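Local coordinates for protein glycosyl hydrolase, family 38 (Enterococcus faecalis, PDB 5KBP) that probably hydrolyses alpha-mannosidic linkages in carbohydrates as a glycosyl hydrolase of family 38, at residues 50-61 against 82-92; 121-132 against 144-152. All blocks are in the same frame, centred on the assembly; numbering follows the deposited sequence.

How the contacts relate
Contact 1 (50-61 with 82-92) closes in the chain before contact 2 (121-132 with 144-152) opens, and both belong to the N-terminal family 38 region. Their centres lie about 13 Å apart, and the two touch directly. The clearest joint is between backbones: I86 O and V121 N, 2.8 Å apart, probably hydrogen-bond, bringing the end of one parallel pair against the start of the next. Beside it P88 CD packs 3.1 Å from L123 O. Two ring pairs, H53 with Y125 and F89 with F126, also bridge the contacts, while D55 OD1 comes 3.3 Å from Y125 CE2. Both lie away from F253 and Y256, calcium-binding residues that hold no ion in this chain.

Contact 1. Residues 50-61 against 82-92; sequences NSFHLDGQTIIL and GKLKIGPFYIL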
loop_
_atom_site.group_PDB
_atom_site.type_symbol
_atom_site.label_atom_id
_atom_site.label_comp_id
_atom_site.label_asym_id
_atom_site.label_seq_id
_atom_site.Cartn_x
_atom_site.Cartn_y
_atom_site.Cartn_z
ATOM N N ASN A 50 -37.936 -2.567 -7.343
ATOM C CA ASN A 50 -37.640 -2.616 -8.770
ATOM C C ASN A 50 -36.166 -2.901 -9.023
ATOM O O ASN A 50 -35.817 -3.954 -9.569
ATOM C CB ASN A 50 -38.047 -1.303 -9.441
ATOM C CG ASN A 50 -37.710 -1.273 -10.917
ATOM O OD1 ASN A 50 -36.688 -0.720 -11.321
ATOM N ND2 ASN A 50 -38.572 -1.869 -11.733
ATOM N N SER A 51 -35.294 -1.975 -8.634
ATOM C CA SER A 51 -33.871 -2.118 -8.900
ATOM C C SER A 51 -33.095 -1.182 -7.985
ATOM O O SER A 51 -33.671 -0.382 -7.243
ATOM C CB SER A 51 -33.548 -1.833 -10.371
ATOM O OG SER A 51 -33.976 -0.532 -10.738
ATOM N N PHE A 52 -31.771 -1.298 -8.053
ATOM C CA PHE A 52 -30.856 -0.447 -7.302
ATOM C C PHE A 52 -29.709 -0.057 -8.220
ATOM O O PHE A 52 -29.040 -0.927 -8.785
ATOM C CB PHE A 52 -30.324 -1.165 -6.057
ATOM C CG PHE A 52 -29.506 -0.289 -5.148
ATOM C CD1 PHE A 52 -30.120 0.499 -4.185
ATOM C CD2 PHE A 52 -28.124 -0.262 -5.244
ATOM C CE1 PHE A 52 -29.370 1.303 -3.344
ATOM C CE2 PHE A 52 -27.370 0.541 -4.406
ATOM C CZ PHE A 52 -27.994 1.322 -3.455
ATOM N N HIS A 53 -29.486 1.244 -8.373
ATOM C CA HIS A 53 -28.438 1.745 -9.252
ATOM C C HIS A 53 -27.111 1.742 -8.503
ATOM O O HIS A 53 -26.955 2.450 -7.501
ATOM C CB HIS A 53 -28.777 3.147 -9.750
ATOM C CG HIS A 53 -27.897 3.618 -10.864
ATOM N ND1 HIS A 53 -26.892 4.543 -10.677
ATOM C CD2 HIS A 53 -27.870 3.293 -12.177
ATOM C CE1 HIS A 53 -26.286 4.768 -11.829
ATOM N NE2 HIS A 53 -26.860 4.023 -12.756
ATOM N N LEU A 54 -26.154 0.959 -8.994
ATOM C CA LEU A 54 -24.895 0.734 -8.287
ATOM C C LEU A 54 -23.853 1.801 -8.615
ATOM O O LEU A 54 -22.700 1.503 -8.921
ATOM C CB LEU A 54 -24.366 -0.660 -8.601
ATOM C CG LEU A 54 -23.562 -1.309 -7.474
ATOM C CD1 LEU A 54 -24.401 -1.391 -6.204
ATOM C CD2 LEU A 54 -23.060 -2.684 -7.892
ATOM N N ASP A 55 -24.272 3.065 -8.556
ATOM C CA ASP A 55 -23.376 4.220 -8.602
ATOM C C ASP A 55 -22.552 4.286 -9.887
ATOM O O ASP A 55 -21.484 4.905 -9.910
ATOM C CB ASP A 55 -22.455 4.240 -7.377
ATOM C CG ASP A 55 -21.955 5.630 -7.047
ATOM O OD1 ASP A 55 -22.614 6.608 -7.455
ATOM O OD2 ASP A 55 -20.907 5.747 -6.376
ATOM N N GLY A 56 -23.017 3.655 -10.963
ATOM C CA GLY A 56 -22.359 3.782 -12.250
ATOM C C GLY A 56 -20.977 3.176 -12.358
ATOM O O GLY A 56 -20.299 3.403 -13.364
ATOM N N GLN A 57 -20.540 2.401 -11.367
ATOM C CA GLN A 57 -19.194 1.842 -11.342
ATOM C C GLN A 57 -19.264 0.347 -11.068
ATOM O O GLN A 57 -19.959 -0.086 -10.143
ATOM C CB GLN A 57 -18.337 2.541 -10.281
ATOM C CG GLN A 57 -19.069 2.794 -8.974
ATOM C CD GLN A 57 -18.171 3.383 -7.908
ATOM O OE1 GLN A 57 -16.973 3.108 -7.866
ATOM N NE2 GLN A 57 -18.746 4.207 -7.041
ATOM N N THR A 58 -18.537 -0.435 -11.867
ATOM C CA THR A 58 -18.531 -1.887 -11.730
ATOM C C THR A 58 -17.574 -2.385 -10.654
ATOM O O THR A 58 -17.673 -3.552 -10.257
ATOM C CB THR A 58 -18.164 -2.541 -13.065
ATOM O OG1 THR A 58 -16.844 -2.137 -13.446
ATOM C CG2 THR A 58 -19.144 -2.131 -14.155
ATOM N N ILE A 59 -16.653 -1.542 -10.175
ATOM C CA ILE A 59 -15.688 -1.987 -9.174
ATOM C C ILE A 59 -16.363 -2.320 -7.849
ATOM O O ILE A 59 -15.771 -3.015 -7.015
ATOM C CB ILE A 59 -14.589 -0.925 -8.973
ATOM C CG1 ILE A 59 -13.338 -1.556 -8.357
ATOM C CG2 ILE A 59 -15.093 0.214 -8.099
ATOM C CD1 ILE A 59 -12.224 -0.566 -8.089
ATOM N N ILE A 60 -17.593 -1.845 -7.633
ATOM C CA ILE A 60 -18.326 -2.191 -6.418
ATOM C C ILE A 60 -18.572 -3.692 -6.357
ATOM O O ILE A 60 -18.485 -4.310 -5.289
ATOM C CB ILE A 60 -19.643 -1.392 -6.347
ATOM C CG1 ILE A 60 -19.351 0.104 -6.198
ATOM C CG2 ILE A 60 -20.524 -1.889 -5.207
ATOM C CD1 ILE A 60 -20.593 0.964 -6.129
ATOM N N LEU A 61 -18.869 -4.305 -7.507
ATOM C CA LEU A 61 -19.035 -5.755 -7.551
ATOM C C LEU A 61 -17.740 -6.466 -7.178
ATOM O O LEU A 61 -17.755 -7.448 -6.427
ATOM C CB LEU A 61 -19.498 -6.184 -8.944
ATOM C CG LEU A 61 -20.769 -5.538 -9.498
ATOM C CD1 LEU A 61 -20.919 -5.844 -10.977
ATOM C CD2 LEU A 61 -21.986 -6.026 -8.732
ATOM N N GLY A 82 -32.034 -7.871 -13.784
ATOM C CA GLY A 82 -32.251 -6.457 -14.002
ATOM C C GLY A 82 -32.566 -5.672 -12.752
ATOM O O GLY A 82 -33.121 -4.575 -12.846
ATOM N N LYS A 83 -32.234 -6.209 -11.578
ATOM C CA LYS A 83 -32.482 -5.521 -10.319
ATOM C C LYS A 83 -31.229 -4.904 -9.712
ATOM O O LYS A 83 -31.346 -4.061 -8.818
ATOM C CB LYS A 83 -33.122 -6.478 -9.307
ATOM C CG LYS A 83 -34.497 -6.971 -9.729
ATOM C CD LYS A 83 -35.252 -7.596 -8.570
ATOM C CE LYS A 83 -36.711 -7.818 -8.931
ATOM N NZ LYS A 83 -37.375 -6.540 -9.307
ATOM N N LEU A 84 -30.045 -5.298 -10.171
ATOM C CA LEU A 84 -28.796 -4.643 -9.799
ATOM C C LEU A 84 -28.244 -3.980 -11.055
ATOM O O LEU A 84 -27.712 -4.660 -11.941
ATOM C CB LEU A 84 -27.803 -5.636 -9.198
ATOM C CG LEU A 84 -26.683 -5.018 -8.357
ATOM C CD1 LEU A 84 -27.270 -4.117 -7.284
ATOM C CD2 LEU A 84 -25.817 -6.100 -7.732
ATOM N N LYS A 85 -28.387 -2.660 -11.137
ATOM C CA LYS A 85 -27.986 -1.898 -12.312
ATOM C C LYS A 85 -26.521 -1.498 -12.177
ATOM O O LYS A 85 -26.152 -0.787 -11.236
ATOM C CB LYS A 85 -28.875 -0.665 -12.470
ATOM C CG LYS A 85 -30.366 -0.970 -12.550
ATOM C CD LYS A 85 -30.725 -1.676 -13.848
ATOM C CE LYS A 85 -32.233 -1.727 -14.046
ATOM N NZ LYS A 85 -32.607 -2.371 -15.336
ATOM N N ILE A 86 -25.690 -1.947 -13.120
ATOM C CA ILE A 86 -24.245 -1.798 -13.025
ATOM C C ILE A 86 -23.726 -1.009 -14.222
ATOM O O ILE A 86 -24.367 -0.922 -15.274
ATOM C CB ILE A 86 -23.536 -3.164 -12.938
ATOM C CG1 ILE A 86 -23.757 -3.957 -14.228
ATOM C CG2 ILE A 86 -24.043 -3.949 -11.738
ATOM C CD1 ILE A 86 -22.927 -5.214 -14.326
ATOM N N GLY A 87 -22.537 -0.435 -14.048
ATOM C CA GLY A 87 -21.849 0.244 -15.121
ATOM C C GLY A 87 -22.411 1.619 -15.411
ATOM O O GLY A 87 -23.258 2.137 -14.678
ATOM N N PRO A 88 -21.970 2.232 -16.521
ATOM C CA PRO A 88 -21.091 1.614 -17.520
ATOM C C PRO A 88 -19.595 1.805 -17.274
ATOM O O PRO A 88 -18.792 1.358 -18.092
ATOM C CB PRO A 88 -21.501 2.326 -18.806
ATOM C CG PRO A 88 -21.849 3.711 -18.343
ATOM C CD PRO A 88 -22.408 3.575 -16.939
ATOM N N PHE A 89 -19.227 2.459 -16.178
ATOM C CA PHE A 89 -17.834 2.760 -15.889
ATOM C C PHE A 89 -17.250 1.734 -14.924
ATOM O O PHE A 89 -17.963 0.949 -14.295
ATOM C CB PHE A 89 -17.690 4.171 -15.304
ATOM C CG PHE A 89 -18.100 5.271 -16.243
ATOM C CD1 PHE A 89 -18.182 5.050 -17.608
ATOM C CD2 PHE A 89 -18.395 6.533 -15.755
ATOM C CE1 PHE A 89 -18.559 6.068 -18.468
ATOM C CE2 PHE A 89 -18.770 7.554 -16.609
ATOM C CZ PHE A 89 -18.853 7.321 -17.966
ATOM N N TYR A 90 -15.920 1.750 -14.815
ATOM C CA TYR A 90 -15.244 0.943 -13.807
ATOM C C TYR A 90 -15.191 1.678 -12.473
ATOM O O TYR A 90 -15.488 1.099 -11.423
ATOM C CB TYR A 90 -13.838 0.581 -14.292
ATOM C CG TYR A 90 -13.002 -0.193 -13.298
ATOM C CD1 TYR A 90 -13.285 -1.522 -13.004
ATOM C CD2 TYR A 90 -11.919 0.400 -12.663
ATOM C CE1 TYR A 90 -12.517 -2.234 -12.098
ATOM C CE2 TYR A 90 -11.147 -0.302 -11.757
ATOM C CZ TYR A 90 -11.450 -1.619 -11.479
ATOM O OH TYR A 90 -10.681 -2.320 -10.577
ATOM N N ILE A 91 -14.823 2.958 -12.501
ATOM C CA ILE A 91 -14.844 3.824 -11.330
ATOM C C ILE A 91 -15.424 5.170 -11.744
ATOM O O ILE A 91 -15.541 5.486 -12.930
ATOM C CB ILE A 91 -13.443 4.002 -10.704
ATOM C CG1 ILE A 91 -12.395 4.286 -11.787
ATOM C CG2 ILE A 91 -13.054 2.772 -9.899
ATOM C CD1 ILE A 91 -12.152 5.756 -12.053
ATOM N N LEU A 92 -15.792 5.966 -10.743
ATOM C CA LEU A 92 -16.246 7.336 -10.958
ATOM C C LEU A 92 -15.047 8.259 -10.777
ATOM O O LEU A 92 -14.597 8.488 -9.651
ATOM C CB LEU A 92 -17.372 7.698 -9.994
ATOM C CG LEU A 92 -18.637 6.842 -10.052
ATOM C CD1 LEU A 92 -19.738 7.478 -9.212
ATOM C CD2 LEU A 92 -19.091 6.635 -11.491
HETATM O O HOH W 1 -25.131 4.623 -14.962
HETATM O O HOH W 2 -24.640 1.570 -12.043
#
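F52 and H53 pair in parallel with L84 and K85: K85 N donates to F52 O at 3.0 Å, and L54 N to K85 O. F52 and L84 share one face of this short ladder, H53 and K85 the other. The two strands, 52-53 and 84-85, are joined through helices 59-65 and 72-80, a beta-alpha-beta-type connection. Beyond the ladder a type I' turn from L54 to Q57 swings the backbone round, and G56 O receives F89 N just past the cis peptide before P88. A water accepts from G56 N and donates to both K85 O and G87 O, linking the two backbones where the ladder ends. L92 CD1 lies 3.5 Å from D55 OD1, and Q57 NE2 bonds to D55 OD2 from above the carboxylate plane; W17 N holds the same oxygen. I59 CB sits over one face of the Y90 ring, 4.2 Å from its centroid, with Y90 CG anti to the backbone N (chi1 177°). L61 CD1 reaches I86 CG2 at 3.7 Å, and CD2 meets L84 CD2. K83 NZ reaches N50 O (3.0 Å) and F49 O. Helix 25-45 packs on F52 and L84, helix 72-80 on L84 and I86, helix 100-117 on T58 and L61.

Contact 2. Residues 121-132 against 144-152; sequences VQLGYFPDTFGN and NLPAAAFGR
G124 and A148 sit unusually close for facing strand residues, with 3.8 Å between their CA atoms; G124, lacking a side chain, allows this beside the A148 methyl. G124 N gives a nearly straight bond (166°) to A147 O, and F126 N another to A149 O at 2.7 Å. L123 lays CD1 against A147 CB and CD2 against A149 CB, so one leucine spans two alanines, while F126 CE2 approaches A148 CB. The strands are the parallel partners of a beta-alpha-beta crossover, 124-126 and 147-150 joined through helix 136-141; strand 124-126 forms an edge of the mixed sheet, and strand 184-189 flanks the other side of 147-150. At the last bridge, F126 with F150, the pairing slackens to a weak bond from G151 N to F126 O; beyond it side chains take over. R152, extended from CG to NE, grips D128 side-on: NE and NH2 both reach OD1, each at 3.1 Å, in a salt bridge. OD1 lies in the guanidinium plane, whereas the F130 ring stands almost perpendicular (89°) and brings CE1 over one guanidinium face. At the opposite end, the contact thins out toward solvent: Q122, N144 and P146 are exposed, and L145 CD2 rests 3.6 Å from Q122 CA.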
loop_
_atom_site.group_PDB
_atom_site.type_symbol
_atom_site.label_atom_id
_atom_site.label_comp_id
_atom_site.label_asym_id
_atom_site.label_seq_id
_atom_site.Cartn_x
_atom_site.Cartn_y
_atom_site.Cartn_z
ATOM N N VAL A 121 -25.749 -0.080 -17.613
ATOM C CA VAL A 121 -26.673 1.040 -17.739
ATOM C C VAL A 121 -26.082 2.024 -18.737
ATOM O O VAL A 121 -24.972 2.534 -18.544
ATOM C CB VAL A 121 -26.926 1.704 -16.380
ATOM C CG1 VAL A 121 -27.731 2.983 -16.557
ATOM C CG2 VAL A 121 -27.644 0.746 -15.457
ATOM N N GLN A 122 -26.812 2.286 -19.818
ATOM C CA GLN A 122 -26.294 3.108 -20.910
ATOM C C GLN A 122 -26.486 4.595 -20.607
ATOM O O GLN A 122 -27.176 5.331 -21.311
ATOM C CB GLN A 122 -26.954 2.709 -22.225
ATOM C CG GLN A 122 -26.648 1.278 -22.646
ATOM C CD GLN A 122 -27.181 0.943 -24.025
ATOM O OE1 GLN A 122 -26.442 0.959 -25.008
ATOM N NE2 GLN A 122 -28.470 0.634 -24.101
ATOM N N LEU A 123 -25.836 5.032 -19.530
ATOM C CA LEU A 123 -25.911 6.416 -19.079
ATOM C C LEU A 123 -24.555 6.835 -18.536
ATOM O O LEU A 123 -24.024 6.188 -17.629
ATOM C CB LEU A 123 -26.988 6.588 -18.004
ATOM C CG LEU A 123 -27.034 7.953 -17.318
ATOM C CD1 LEU A 123 -27.507 9.028 -18.287
ATOM C CD2 LEU A 123 -27.915 7.906 -16.079
ATOM N N GLY A 124 -23.999 7.912 -19.086
ATOM C CA GLY A 124 -22.822 8.520 -18.497
ATOM C C GLY A 124 -23.145 9.057 -17.118
ATOM O O GLY A 124 -24.066 9.862 -16.963
ATOM N N TYR A 125 -22.406 8.616 -16.107
ATOM C CA TYR A 125 -22.730 8.903 -14.711
ATOM C C TYR A 125 -21.636 9.794 -14.129
ATOM O O TYR A 125 -20.546 9.319 -13.800
ATOM C CB TYR A 125 -22.882 7.602 -13.927
ATOM C CG TYR A 125 -23.739 7.706 -12.684
ATOM C CD1 TYR A 125 -25.082 8.047 -12.769
ATOM C CD2 TYR A 125 -23.211 7.434 -11.428
ATOM C CE1 TYR A 125 -25.872 8.135 -11.633
ATOM C CE2 TYR A 125 -23.991 7.517 -10.290
ATOM C CZ TYR A 125 -25.321 7.867 -10.398
ATOM O OH TYR A 125 -26.099 7.951 -9.267
ATOM N N PHE A 126 -21.933 11.087 -14.001
ATOM C CA PHE A 126 -21.019 12.059 -13.399
ATOM C C PHE A 126 -21.735 12.834 -12.297
ATOM O O PHE A 126 -21.853 14.061 -12.359
ATOM C CB PHE A 126 -20.471 13.015 -14.457
ATOM C CG PHE A 126 -19.842 12.329 -15.633
ATOM C CD1 PHE A 126 -18.505 11.974 -15.610
ATOM C CD2 PHE A 126 -20.587 12.049 -16.768
ATOM C CE1 PHE A 126 -17.921 11.348 -16.691
ATOM C CE2 PHE A 126 -20.007 11.421 -17.854
ATOM C CZ PHE A 126 -18.673 11.072 -17.813
ATOM N N PRO A 127 -22.209 12.147 -11.253
ATOM C CA PRO A 127 -23.063 12.833 -10.271
ATOM C C PRO A 127 -22.326 13.861 -9.432
ATOM O O PRO A 127 -22.945 14.841 -8.997
ATOM C CB PRO A 127 -23.595 11.679 -9.411
ATOM C CG PRO A 127 -22.519 10.654 -9.477
ATOM C CD PRO A 127 -21.926 10.754 -10.860
ATOM N N ASP A 128 -21.025 13.682 -9.196
ATOM C CA ASP A 128 -20.280 14.560 -8.303
ATOM C C ASP A 128 -18.947 14.997 -8.904
ATOM O O ASP A 128 -18.049 15.415 -8.166
ATOM C CB ASP A 128 -20.054 13.874 -6.952
ATOM C CG ASP A 128 -19.808 14.860 -5.831
ATOM O OD1 ASP A 128 -20.264 16.016 -5.948
ATOM O OD2 ASP A 128 -19.160 14.478 -4.833
ATOM N N THR A 129 -18.800 14.918 -10.225
ATOM C CA THR A 129 -17.533 15.253 -10.860
ATOM C C THR A 129 -17.287 16.757 -10.796
ATOM O O THR A 129 -18.161 17.558 -11.142
ATOM C CB THR A 129 -17.524 14.778 -12.313
ATOM O OG1 THR A 129 -17.904 13.397 -12.369
ATOM C CG2 THR A 129 -16.136 14.936 -12.919
ATOM N N PHE A 130 -16.091 17.138 -10.350
ATOM C CA PHE A 130 -15.712 18.545 -10.214
ATOM C C PHE A 130 -15.377 19.083 -11.600
ATOM O O PHE A 130 -14.220 19.104 -12.021
ATOM C CB PHE A 130 -14.533 18.703 -9.261
ATOM C CG PHE A 130 -14.720 18.021 -7.931
ATOM C CD1 PHE A 130 -15.981 17.874 -7.374
ATOM C CD2 PHE A 130 -13.626 17.529 -7.238
ATOM C CE1 PHE A 130 -16.146 17.244 -6.154
ATOM C CE2 PHE A 130 -13.785 16.903 -6.017
ATOM C CZ PHE A 130 -15.046 16.760 -5.474
ATOM N N GLY A 131 -16.405 19.524 -12.320
ATOM C CA GLY A 131 -16.213 19.999 -13.676
ATOM C C GLY A 131 -16.174 18.864 -14.678
ATOM O O GLY A 131 -15.573 17.819 -14.417
ATOM N N ASN A 132 -16.813 19.054 -15.828
ATOM C CA ASN A 132 -16.914 18.019 -16.844
ATOM C C ASN A 132 -16.163 18.436 -18.102
ATOM O O ASN A 132 -16.272 19.581 -18.552
ATOM C CB ASN A 132 -18.378 17.721 -17.174
ATOM C CG ASN A 132 -19.082 16.973 -16.056
ATOM O OD1 ASN A 132 -19.080 15.742 -16.021
ATOM N ND2 ASN A 132 -19.684 17.713 -15.133
ATOM N N ASN A 144 -20.932 4.064 -27.092
ATOM C CA ASN A 144 -22.321 3.606 -27.175
ATOM C C ASN A 144 -23.144 4.111 -25.990
ATOM O O ASN A 144 -24.038 3.425 -25.490
ATOM C CB ASN A 144 -22.399 2.082 -27.292
ATOM C CG ASN A 144 -21.592 1.547 -28.459
ATOM O OD1 ASN A 144 -21.434 2.221 -29.477
ATOM N ND2 ASN A 144 -21.073 0.332 -28.316
ATOM N N LEU A 145 -22.843 5.328 -25.541
ATOM C CA LEU A 145 -23.596 5.960 -24.464
ATOM C C LEU A 145 -24.282 7.211 -24.997
ATOM O O LEU A 145 -23.600 8.205 -25.299
ATOM C CB LEU A 145 -22.676 6.309 -23.292
ATOM C CG LEU A 145 -21.997 5.126 -22.597
ATOM C CD1 LEU A 145 -21.185 5.600 -21.409
ATOM C CD2 LEU A 145 -23.027 4.100 -22.160
ATOM N N PRO A 146 -25.605 7.213 -25.139
ATOM C CA PRO A 146 -26.306 8.363 -25.726
ATOM C C PRO A 146 -26.724 9.439 -24.736
ATOM O O PRO A 146 -27.261 10.467 -25.167
ATOM C CB PRO A 146 -27.541 7.701 -26.350
ATOM C CG PRO A 146 -27.847 6.580 -25.416
ATOM C CD PRO A 146 -26.517 6.081 -24.893
ATOM N N ALA A 147 -26.500 9.245 -23.438
ATOM C CA ALA A 147 -26.928 10.215 -22.442
ATOM C C ALA A 147 -25.937 10.231 -21.286
ATOM O O ALA A 147 -25.202 9.268 -21.057
ATOM C CB ALA A 147 -28.344 9.913 -21.936
ATOM N N ALA A 148 -25.931 11.345 -20.555
ATOM C CA ALA A 148 -25.021 11.530 -19.433
ATOM C C ALA A 148 -25.719 12.314 -18.333
ATOM O O ALA A 148 -26.255 13.397 -18.584
ATOM C CB ALA A 148 -23.742 12.257 -19.867
ATOM N N ALA A 149 -25.709 11.764 -17.121
ATOM C CA ALA A 149 -26.275 12.422 -15.950
ATOM C C ALA A 149 -25.154 13.047 -15.131
ATOM O O ALA A 149 -24.161 12.381 -14.820
ATOM C CB ALA A 149 -27.070 11.434 -15.096
ATOM N N PHE A 150 -25.317 14.322 -14.781
ATOM C CA PHE A 150 -24.289 15.066 -14.067
ATOM C C PHE A 150 -24.946 15.983 -13.045
ATOM O O PHE A 150 -26.165 16.180 -13.046
ATOM C CB PHE A 150 -23.408 15.873 -15.031
ATOM C CG PHE A 150 -24.170 16.865 -15.863
ATOM C CD1 PHE A 150 -24.795 16.472 -17.036
ATOM C CD2 PHE A 150 -24.256 18.192 -15.476
ATOM C CE1 PHE A 150 -25.495 17.382 -17.804
ATOM C CE2 PHE A 150 -24.956 19.108 -16.240
ATOM C CZ PHE A 150 -25.576 18.702 -17.407
ATOM N N GLY A 151 -24.123 16.554 -12.168
ATOM C CA GLY A 151 -24.634 17.374 -11.087
ATOM C C GLY A 151 -24.036 18.762 -10.994
ATOM O O GLY A 151 -24.670 19.678 -10.460
ATOM N N ARG A 152 -22.820 18.940 -11.505
ATOM C CA ARG A 152 -22.114 20.210 -11.423
ATOM C C ARG A 152 -21.838 20.758 -12.817
ATOM O O ARG A 152 -21.727 20.004 -13.789
ATOM C CB ARG A 152 -20.791 20.061 -10.661
ATOM C CG ARG A 152 -20.932 19.501 -9.257
ATOM C CD ARG A 152 -19.567 19.244 -8.642
ATOM N NE ARG A 152 -19.660 18.708 -7.287
ATOM C CZ ARG A 152 -19.570 19.445 -6.184
ATOM N NH1 ARG A 152 -19.384 20.754 -6.274
ATOM N NH2 ARG A 152 -19.664 18.872 -4.992
#